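PDB 3ISA: putative enoyl-CoA hydratase/isomerase from Bordetella parapertussis, which probably acts on acyl-CoA thioesters as an enoyl-CoA hydratase or isomerase of the crotonase superfamily, though its substrate and exact reaction remain unassigned. Local coordinates for residues Phe20-Pro25 against Asn62-Phe67; Phe67-Tyr72 against Ala235-Tyr240; Gly135-Leu140 against Gly161-Phe166. One frame throughout, in Å; residues are numbered along the deposited sequence. Where two conformers were deposited one is given.

Contact 1 (Phe20-Pro25 against Asn62-Phe67)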
loop_
_atom_site.group_PDB
_atom_site.type_symbol
_atom_site.label_atom_id
_atom_site.label_comp_id
_atom_site.label_asym_id
_atom_site.label_seq_id
_atom_site.Cartn_x
_atom_site.Cartn_y
_atom_site.Cartn_z
ATOM N N PHE D 20 -7.680 18.223 29.808
ATOM C CA PHE D 20 -8.314 17.002 30.270
ATOM C C PHE D 20 -7.514 16.442 31.442
ATOM O O PHE D 20 -6.436 15.873 31.257
ATOM C CB PHE D 20 -8.334 15.959 29.146
ATOM C CG PHE D 20 -9.160 16.357 27.948
ATOM C CD1 PHE D 20 -10.502 16.001 27.866
ATOM C CD2 PHE D 20 -8.589 17.063 26.897
ATOM C CE1 PHE D 20 -11.281 16.359 26.756
ATOM C CE2 PHE D 20 -9.355 17.433 25.773
ATOM C CZ PHE D 20 -10.711 17.070 25.703
ATOM N N THR D 21 -8.043 16.601 32.648
ATOM C CA THR D 21 -7.370 16.082 33.819
ATOM C C THR D 21 -8.032 14.775 34.248
ATOM O O THR D 21 -9.189 14.769 34.686
ATOM C CB THR D 21 -7.354 17.122 34.984
ATOM O OG1 THR D 21 -6.733 18.328 34.544
ATOM C CG2 THR D 21 -6.612 16.563 36.205
ATOM N N LEU D 22 -7.299 13.664 34.097
ATOM C CA LEU D 22 -7.745 12.379 34.613
ATOM C C LEU D 22 -7.806 12.520 36.123
ATOM O O LEU D 22 -6.833 12.948 36.743
ATOM C CB LEU D 22 -6.791 11.249 34.213
ATOM C CG LEU D 22 -6.922 10.760 32.755
ATOM C CD1 LEU D 22 -6.533 11.831 31.727
ATOM C CD2 LEU D 22 -6.072 9.511 32.547
ATOM N N SER D 23 -8.967 12.196 36.686
ATOM C CA SER D 23 -9.287 12.583 38.049
ATOM C C SER D 23 -9.810 11.407 38.866
ATOM O O SER D 23 -10.906 11.441 39.436
ATOM C CB SER D 23 -10.280 13.746 38.034
ATOM O OG SER D 23 -9.695 14.900 37.455
ATOM N N ARG D 24 -9.019 10.341 38.910
ATOM C CA ARG D 24 -9.282 9.244 39.827
ATOM C C ARG D 24 -8.016 9.020 40.677
ATOM O O ARG D 24 -7.399 7.952 40.611
ATOM C CB ARG D 24 -9.688 7.977 39.071
ATOM C CG ARG D 24 -10.896 8.163 38.136
ATOM C CD ARG D 24 -11.254 6.855 37.483
ATOM N NE ARG D 24 -11.886 5.941 38.434
ATOM C CZ ARG D 24 -11.687 4.623 38.476
ATOM N NH1 ARG D 24 -10.844 4.032 37.627
ATOM N NH2 ARG D 24 -12.334 3.894 39.376
ATOM N N PRO D 25 -7.627 10.034 41.479
ATOM C CA PRO D 25 -6.310 9.956 42.118
ATOM C C PRO D 25 -6.171 8.898 43.228
ATOM O O PRO D 25 -5.058 8.596 43.631
ATOM C CB PRO D 25 -6.106 11.369 42.673
ATOM C CG PRO D 25 -7.491 11.847 42.970
ATOM C CD PRO D 25 -8.342 11.275 41.857
ATOM N N ASN D 62 0.144 10.454 39.795
ATOM C CA ASN D 62 0.574 10.026 38.449
ATOM C C ASN D 62 -0.289 10.560 37.303
ATOM O O ASN D 62 -1.262 11.297 37.533
ATOM C CB ASN D 62 0.706 8.487 38.362
ATOM C CG ASN D 62 -0.636 7.774 38.166
ATOM O OD1 ASN D 62 -1.701 8.328 38.439
ATOM N ND2 ASN D 62 -0.579 6.523 37.690
ATOM N N PHE D 63 0.082 10.173 36.084
ATOM C CA PHE D 63 -0.696 10.450 34.870
ATOM C C PHE D 63 -1.820 9.398 34.733
ATOM O O PHE D 63 -3.004 9.749 34.811
ATOM C CB PHE D 63 0.253 10.490 33.650
ATOM C CG PHE D 63 -0.433 10.734 32.329
ATOM C CD1 PHE D 63 -0.741 12.026 31.915
ATOM C CD2 PHE D 63 -0.757 9.661 31.487
ATOM C CE1 PHE D 63 -1.376 12.252 30.682
ATOM C CE2 PHE D 63 -1.391 9.870 30.273
ATOM C CZ PHE D 63 -1.707 11.158 29.867
ATOM N N SER D 64 -1.447 8.129 34.549
ATOM C CA SER D 64 -2.396 6.996 34.548
ATOM C C SER D 64 -1.715 5.626 34.663
ATOM O O SER D 64 -0.708 5.347 33.988
ATOM C CB SER D 64 -3.274 7.004 33.275
ATOM O OG SER D 64 -4.105 5.855 33.227
ATOM N N ALA D 65 -2.327 4.761 35.468
ATOM C CA ALA D 65 -1.941 3.353 35.568
ATOM C C ALA D 65 -2.603 2.461 34.514
ATOM O O ALA D 65 -2.468 1.239 34.574
ATOM C CB ALA D 65 -2.222 2.827 36.972
ATOM N N GLY D 66 -3.296 3.061 33.537
ATOM C CA GLY D 66 -3.874 2.286 32.439
ATOM C C GLY D 66 -5.150 1.570 32.837
ATOM O O GLY D 66 -5.843 2.027 33.717
ATOM N N PHE D 67 -5.441 0.440 32.192
ATOM C CA PHE D 67 -6.682 -0.313 32.398
ATOM C C PHE D 67 -6.966 -0.565 33.894
ATOM O O PHE D 67 -6.096 -1.030 34.638
ATOM C CB PHE D 67 -6.576 -1.643 31.649
ATOM C CG PHE D 67 -7.870 -2.402 31.538
ATOM C CD1 PHE D 67 -8.707 -2.194 30.441
ATOM C CD2 PHE D 67 -8.227 -3.367 32.485
ATOM C CE1 PHE D 67 -9.898 -2.907 30.305
ATOM C CE2 PHE D 67 -9.430 -4.101 32.352
ATOM C CZ PHE D 67 -10.256 -3.862 31.257
#

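Contact 2 (Phe67-Tyr72 against Ala235-Tyr240)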
loop_
_atom_site.group_PDB
_atom_site.type_symbol
_atom_site.label_atom_id
_atom_site.label_comp_id
_atom_site.label_asym_id
_atom_site.label_seq_id
_atom_site.Cartn_x
_atom_site.Cartn_y
_atom_site.Cartn_z
ATOM N N PHE D 67 -5.441 0.440 32.192
ATOM C CA PHE D 67 -6.682 -0.313 32.398
ATOM C C PHE D 67 -6.966 -0.565 33.894
ATOM O O PHE D 67 -6.096 -1.030 34.638
ATOM C CB PHE D 67 -6.576 -1.643 31.649
ATOM C CG PHE D 67 -7.870 -2.402 31.538
ATOM C CD1 PHE D 67 -8.707 -2.194 30.441
ATOM C CD2 PHE D 67 -8.227 -3.367 32.485
ATOM C CE1 PHE D 67 -9.898 -2.907 30.305
ATOM C CE2 PHE D 67 -9.430 -4.101 32.352
ATOM C CZ PHE D 67 -10.256 -3.862 31.257
ATOM N N ASP D 68 -8.166 -0.199 34.325
ATOM C CA ASP D 68 -8.604 -0.448 35.696
ATOM C C ASP D 68 -8.972 -1.920 35.881
ATOM O O ASP D 68 -10.030 -2.375 35.420
ATOM C CB ASP D 68 -9.778 0.471 36.078
ATOM C CG ASP D 68 -10.018 0.497 37.593
ATOM O OD1 ASP D 68 -9.482 -0.397 38.278
ATOM O OD2 ASP D 68 -10.722 1.403 38.097
ATOM N N PHE D 69 -8.098 -2.660 36.563
ATOM C CA PHE D 69 -8.317 -4.093 36.813
ATOM C C PHE D 69 -9.199 -4.425 38.034
ATOM O O PHE D 69 -9.470 -5.608 38.284
ATOM C CB PHE D 69 -6.986 -4.844 36.922
ATOM C CG PHE D 69 -6.236 -4.937 35.628
ATOM C CD1 PHE D 69 -6.643 -5.821 34.643
ATOM C CD2 PHE D 69 -5.130 -4.125 35.394
ATOM C CE1 PHE D 69 -5.942 -5.918 33.431
ATOM C CE2 PHE D 69 -4.425 -4.214 34.193
ATOM C CZ PHE D 69 -4.843 -5.115 33.212
ATOM N N THR D 70 -9.628 -3.405 38.780
ATOM C CA THR D 70 -10.585 -3.579 39.886
ATOM C C THR D 70 -11.832 -4.308 39.401
ATOM O O THR D 70 -12.469 -3.878 38.438
ATOM C CB THR D 70 -11.006 -2.215 40.482
ATOM O OG1 THR D 70 -9.836 -1.435 40.740
ATOM C CG2 THR D 70 -11.830 -2.381 41.795
ATOM N N ASP D 71 -12.168 -5.416 40.056
ATOM C CA ASP D 71 -13.373 -6.198 39.689
ATOM C C ASP D 71 -13.396 -6.722 38.230
ATOM O O ASP D 71 -14.476 -6.919 37.650
ATOM C CB ASP D 71 -14.677 -5.425 40.009
ATOM C CG ASP D 71 -14.744 -4.942 41.456
ATOM O OD1 ASP D 71 -14.546 -5.759 42.387
ATOM O OD2 ASP D 71 -15.013 -3.738 41.661
ATOM N N TYR D 72 -12.215 -6.955 37.642
ATOM C CA TYR D 72 -12.144 -7.607 36.330
ATOM C C TYR D 72 -12.704 -9.035 36.423
ATOM O O TYR D 72 -13.261 -9.556 35.442
ATOM C CB TYR D 72 -10.716 -7.594 35.752
ATOM C CG TYR D 72 -9.842 -8.721 36.243
ATOM C CD1 TYR D 72 -9.650 -9.873 35.470
ATOM C CD2 TYR D 72 -9.224 -8.652 37.492
ATOM C CE1 TYR D 72 -8.867 -10.918 35.929
ATOM C CE2 TYR D 72 -8.443 -9.687 37.958
ATOM C CZ TYR D 72 -8.264 -10.809 37.171
ATOM O OH TYR D 72 -7.494 -11.828 37.645
ATOM N N ALA D 235 -7.916 -15.402 32.172
ATOM C CA ALA D 235 -6.937 -16.256 32.849
ATOM C C ALA D 235 -5.510 -15.732 32.684
ATOM O O ALA D 235 -4.724 -15.775 33.638
ATOM C CB ALA D 235 -7.048 -17.711 32.370
ATOM N N ARG D 236 -5.189 -15.208 31.491
ATOM C CA ARG D 236 -3.871 -14.612 31.218
ATOM C C ARG D 236 -3.643 -13.383 32.103
ATOM O O ARG D 236 -2.543 -13.185 32.663
ATOM C CB ARG D 236 -3.732 -14.219 29.731
ATOM C CG ARG D 236 -3.607 -15.398 28.753
ATOM C CD ARG D 236 -3.221 -14.941 27.340
ATOM N NE ARG D 236 -4.192 -14.035 26.694
ATOM C CZ ARG D 236 -5.261 -14.427 25.988
ATOM N NH1 ARG D 236 -5.553 -15.718 25.850
ATOM N NH2 ARG D 236 -6.064 -13.522 25.428
ATOM N N ILE D 237 -4.683 -12.562 32.228
ATOM C CA ILE D 237 -4.656 -11.415 33.142
ATOM C C ILE D 237 -4.403 -11.865 34.603
ATOM O O ILE D 237 -3.511 -11.332 35.284
ATOM C CB ILE D 237 -5.960 -10.571 33.008
ATOM C CG1 ILE D 237 -6.040 -9.908 31.614
ATOM C CG2 ILE D 237 -6.045 -9.514 34.101
ATOM C CD1 ILE D 237 -7.388 -9.230 31.298
ATOM N N ARG D 238 -5.177 -12.854 35.052
ATOM C CA ARG D 238 -5.046 -13.436 36.395
ATOM C C ARG D 238 -3.618 -13.896 36.681
ATOM O O ARG D 238 -3.041 -13.528 37.710
ATOM C CB ARG D 238 -6.047 -14.583 36.568
ATOM C CG ARG D 238 -6.232 -15.089 38.012
ATOM C CD ARG D 238 -7.263 -16.211 38.057
ATOM N NE ARG D 238 -8.566 -15.764 37.566
ATOM C CZ ARG D 238 -9.194 -16.267 36.502
ATOM N NH1 ARG D 238 -8.657 -17.265 35.806
ATOM N NH2 ARG D 238 -10.373 -15.777 36.145
ATOM N N ASP D 239 -3.041 -14.652 35.742
ATOM C CA ASP D 239 -1.665 -15.140 35.843
ATOM C C ASP D 239 -0.650 -14.012 35.967
ATOM O O ASP D 239 0.278 -14.101 36.775
ATOM C CB ASP D 239 -1.296 -16.006 34.634
ATOM C CG ASP D 239 -1.999 -17.359 34.637
ATOM O OD1 ASP D 239 -2.602 -17.731 35.668
ATOM O OD2 ASP D 239 -1.947 -18.056 33.598
ATOM N N TYR D 240 -0.840 -12.961 35.166
ATOM C CA TYR D 240 0.048 -11.802 35.181
ATOM C C TYR D 240 -0.056 -11.022 36.506
ATOM O O TYR D 240 0.965 -10.615 37.072
ATOM C CB TYR D 240 -0.218 -10.874 33.975
ATOM C CG TYR D 240 0.359 -9.492 34.183
ATOM C CD1 TYR D 240 1.742 -9.272 34.124
ATOM C CD2 TYR D 240 -0.473 -8.410 34.486
ATOM C CE1 TYR D 240 2.276 -8.002 34.359
ATOM C CE2 TYR D 240 0.048 -7.145 34.709
ATOM C CZ TYR D 240 1.417 -6.948 34.649
ATOM O OH TYR D 240 1.915 -5.686 34.877
#

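Contact 3 (Gly135-Leu140 against Gly161-Phe166)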
loop_
_atom_site.group_PDB
_atom_site.type_symbol
_atom_site.label_atom_id
_atom_site.label_comp_id
_atom_site.label_asym_id
_atom_site.label_seq_id
_atom_site.Cartn_x
_atom_site.Cartn_y
_atom_site.Cartn_z
ATOM N N GLY D 135 1.611 -5.269 28.966
ATOM C CA GLY D 135 0.454 -6.039 28.489
ATOM C C GLY D 135 0.738 -7.275 27.653
ATOM O O GLY D 135 -0.054 -8.237 27.665
ATOM N N LEU D 136 1.857 -7.264 26.933
ATOM C CA LEU D 136 2.296 -8.439 26.189
ATOM C C LEU D 136 2.514 -9.667 27.095
ATOM O O LEU D 136 2.380 -10.789 26.635
ATOM C CB LEU D 136 3.546 -8.143 25.346
ATOM C CG LEU D 136 3.339 -7.164 24.167
ATOM C CD1 LEU D 136 4.668 -6.590 23.704
ATOM C CD2 LEU D 136 2.644 -7.852 22.995
ATOM N N LYS D 137 2.806 -9.441 28.379
ATOM C CA LYS D 137 2.877 -10.527 29.371
ATOM C C LYS D 137 1.564 -11.284 29.512
ATOM O O LYS D 137 1.554 -12.428 29.942
ATOM C CB LYS D 137 3.272 -10.000 30.744
ATOM C CG LYS D 137 4.723 -9.589 30.871
ATOM C CD LYS D 137 5.624 -10.810 30.990
ATOM C CE LYS D 137 7.064 -10.436 31.297
ATOM N NZ LYS D 137 7.890 -11.676 31.427
ATOM N N PHE D 138 0.450 -10.643 29.181
ATOM C CA PHE D 138 -0.807 -11.379 29.124
ATOM C C PHE D 138 -1.397 -11.382 27.720
ATOM O O PHE D 138 -2.600 -11.573 27.544
ATOM C CB PHE D 138 -1.824 -10.948 30.207
ATOM C CG PHE D 138 -2.159 -9.469 30.221
ATOM C CD1 PHE D 138 -3.251 -8.972 29.494
ATOM C CD2 PHE D 138 -1.433 -8.583 31.023
ATOM C CE1 PHE D 138 -3.577 -7.612 29.539
ATOM C CE2 PHE D 138 -1.756 -7.228 31.070
ATOM C CZ PHE D 138 -2.824 -6.740 30.322
ATOM N N GLY D 139 -0.524 -11.157 26.734
ATOM C CA GLY D 139 -0.869 -11.337 25.325
ATOM C C GLY D 139 -1.505 -10.118 24.668
ATOM O O GLY D 139 -1.865 -10.175 23.499
ATOM N N LEU D 140 -1.639 -9.019 25.413
ATOM C CA LEU D 140 -2.266 -7.795 24.891
ATOM C C LEU D 140 -1.373 -7.039 23.891
ATOM O O LEU D 140 -0.213 -6.749 24.190
ATOM C CB LEU D 140 -2.646 -6.859 26.042
ATOM C CG LEU D 140 -3.437 -5.620 25.611
ATOM C CD1 LEU D 140 -4.858 -6.010 25.212
ATOM C CD2 LEU D 140 -3.425 -4.577 26.718
ATOM N N GLY D 161 9.304 -6.153 24.226
ATOM C CA GLY D 161 9.681 -7.583 24.205
ATOM C C GLY D 161 9.935 -8.235 25.554
ATOM O O GLY D 161 9.694 -9.437 25.721
ATOM N N SER D 162 10.430 -7.442 26.501
ATOM C CA SER D 162 10.688 -7.880 27.867
ATOM C C SER D 162 9.704 -7.239 28.834
ATOM O O SER D 162 9.860 -7.362 30.065
ATOM C CB SER D 162 12.116 -7.520 28.273
ATOM O OG SER D 162 13.056 -8.292 27.544
ATOM N N ALA D 163 8.722 -6.528 28.263
ATOM C CA ALA D 163 7.668 -5.806 28.989
ATOM C C ALA D 163 8.209 -5.073 30.201
ATOM O O ALA D 163 7.682 -5.224 31.295
ATOM C CB ALA D 163 6.550 -6.766 29.390
ATOM N N ARG D 164 9.275 -4.303 29.993
ATOM C CA ARG D 164 10.056 -3.723 31.081
ATOM C C ARG D 164 9.788 -2.235 31.325
ATOM O O ARG D 164 9.357 -1.514 30.425
ATOM C CB ARG D 164 11.562 -3.945 30.839
ATOM C CG ARG D 164 12.133 -3.290 29.579
ATOM C CD ARG D 164 13.648 -3.277 29.642
ATOM N NE ARG D 164 14.280 -2.692 28.457
ATOM C CZ ARG D 164 14.613 -1.407 28.320
ATOM N NH1 ARG D 164 14.354 -0.521 29.279
ATOM N NH2 ARG D 164 15.202 -1.004 27.203
ATOM N N ALA D 165 10.070 -1.783 32.543
ATOM C CA ALA D 165 9.972 -0.372 32.870
ATOM C C ALA D 165 11.108 0.454 32.252
ATOM O O ALA D 165 12.184 -0.077 31.964
ATOM C CB ALA D 165 9.923 -0.181 34.375
ATOM N N PHE D 166 10.843 1.745 32.025
ATOM C CA PHE D 166 11.871 2.740 31.694
ATOM C C PHE D 166 11.595 4.088 32.358
ATOM O O PHE D 166 10.436 4.482 32.546
ATOM C CB PHE D 166 12.093 2.890 30.178
ATOM C CG PHE D 166 10.868 3.326 29.396
ATOM C CD1 PHE D 166 10.745 4.645 28.943
ATOM C CD2 PHE D 166 9.871 2.410 29.065
ATOM C CE1 PHE D 166 9.628 5.054 28.204
ATOM C CE2 PHE D 166 8.746 2.809 28.329
ATOM C CZ PHE D 166 8.634 4.133 27.894
HETATM O O HOH W 1 10.335 -9.594 31.617
#

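Contact 1 (Phe20-Pro25 against Asn62-Phe67)
L22, the last residue of strand 17-22, packs its branch CD2 against the backbone at F63 and S64. The packed part is small and buried: CD2 lies 3.8 Å from F63 O and also 3.8 Å from S64 CB, so one methyl group covers a carbonyl oxygen and the adjoining methylene. No hydrogen bond crosses between the segments, and only 106 Å² is buried in all. S64 holds its OG anti to the backbone N (chi1 175°), which turns the hydroxyl along its own loop while CB meets L22. There OG accepts from G66 N at 2.9 Å, nearly straight at 162°, forming an ST turn, and it is also bonded to N29 O. The hydroxyl holds its own turn and ties it to N29, while L22 meets the loop by van der Waals contact alone.

Beyond L22 the contact becomes loose. The chain swings away from 62-67, with S23 OG donating back to T21 O (2.8 Å) from above the carbonyl plane, and S23 and R24 are partly exposed.

The sequence of this loop matches the turn that in crotonase relatives supplies one N-H of the oxyanion hole, a role consistent here with F67 N. L22 bonds through its backbone to A57 and A59, on and just after strand 53-58; N109 OD1, on strand 108-110, receives both F63 N and S64 N; and the F67 side chain rests on helix 77-95. The contact therefore joins the end of a strand in the main sheet to the loop leaving its parallel neighbour.

Contact 2 (Phe67-Tyr72 against Ala235-Tyr240)
I237 projects from helix 233-241 between two aromatic rings, and its branch CG2 touches both. CG2 sits over one face of the Y72 ring, 4.0 Å from the centroid and 25° off the normal, a CH-pi contact displaced toward CE1. The same methyl reaches F69 CE1 at 3.7 Å, meeting that ring obliquely. With CG2 anti to the backbone N, the longer arm of CG1 and CD1 extends past F69. Farther along the Y72 ring, OH passes 3.2 Å from R238 CA, a close approach without a hydrogen bond. R238 CB and CG also pass this OH, and the bend at chi3 carries the guanidinium to a salt bridge with E73.

The next shell shapes the loop that carries the two rings. A type II turn from F69 to Y72, closed by Y72 N to F69 O at 3.1 Å, brings both aromatics to the helix side. Ahead of it, D68 OD1 accepts from T70 N in an Asx turn, above its carboxylate plane, and from T70 OG1 (2.7 Å) on its syn lone pair. F67 CD2 lies 3.5 Å above one face of the F69 ring, toward its rim.

Glycerol, probably from the crystallisation liquor, is bonded at F69 N and also at Y240 OH. Across the segments the chemistry is apolar and CH-pi packing through I237 CG2, with the R238-E73 charge pair adding a polar tie at the rim just past Y72.

Contact 3 (Gly135-Leu140 against Gly161-Phe166)
K137 and A163 make the apolar part of this contact: K137 CG lies 3.7 Å from A163 CB, and the lysine chain, bent at chi2 (-76°), then runs past the alanine with CE still near its methyl group. L136 points toward 161-166 but stays back, its CD1 4.7 Å from G161 N, and packs on L160 of helix 153-161.

The polar part is carried by water. One molecule donates to S162 O at 2.8 Å and takes a weak bond from K137 NZ at 3.2 Å, so lysine and carbonyl are joined indirectly. The stronger partner of the ammonium group is A199 O of the second subunit, which places this lysine at a subunit interface. L200 and A196 of that subunit also pack on L136 and S162.

Backbone bonds give each side its shape. In 135-140, G135 O accepts from F138 N and from L140 N, each at 2.9 Å, the two donors arriving from opposite faces of its plane; the same oxygen sits 3.5 Å above the centre of the F138 ring. G139 N bonds to L136 O in turn, closing a compact 3-10 turn from which K137 leaves to one side, reaching A163 only through its bend. Opposite, A163 is the C-prime residue of a Schellman motif: its positive phi (42°) ends helix 153-161, with R164 N reaching I159 O and A163 N reaching L160 O. That reversal presents the A163 methyl to the lysine.

A163 O is held by R132 NE, and F166 pairs with F131 in the small sheet of strands 108-110, 130-132 and 165-167. The 3-10 turn between strand 130-132 and helix 144-151 thus lies beside the end of helix 153-161, and F138 packs on helix 233-241 through F233 and I237.

Segments 62-67 and 67-72 run on from each other in the loop after strand 53-58, sharing F67; the centres of contacts 1 and 2 are 18 Å apart, and a salt bridge from R24 NH1 to D68 OD2 (2.7 Å) ties them. Contact 3 is nested within the chain closed by contact 2, centre to centre about 14 Å. F138 joins the two: I237 CG1 packs on F138 CD1 at 3.6 Å, and R236 NE probably bonds to F138 O. Contacts 1 and 3 do not touch, their nearest atoms being about 6 Å apart. Glycerol is bound at contact 2, F67, whose N-H is the presumed oxyanion-hole donor, belongs to contacts 1 and 2, and the subunit interface lies at contact 3.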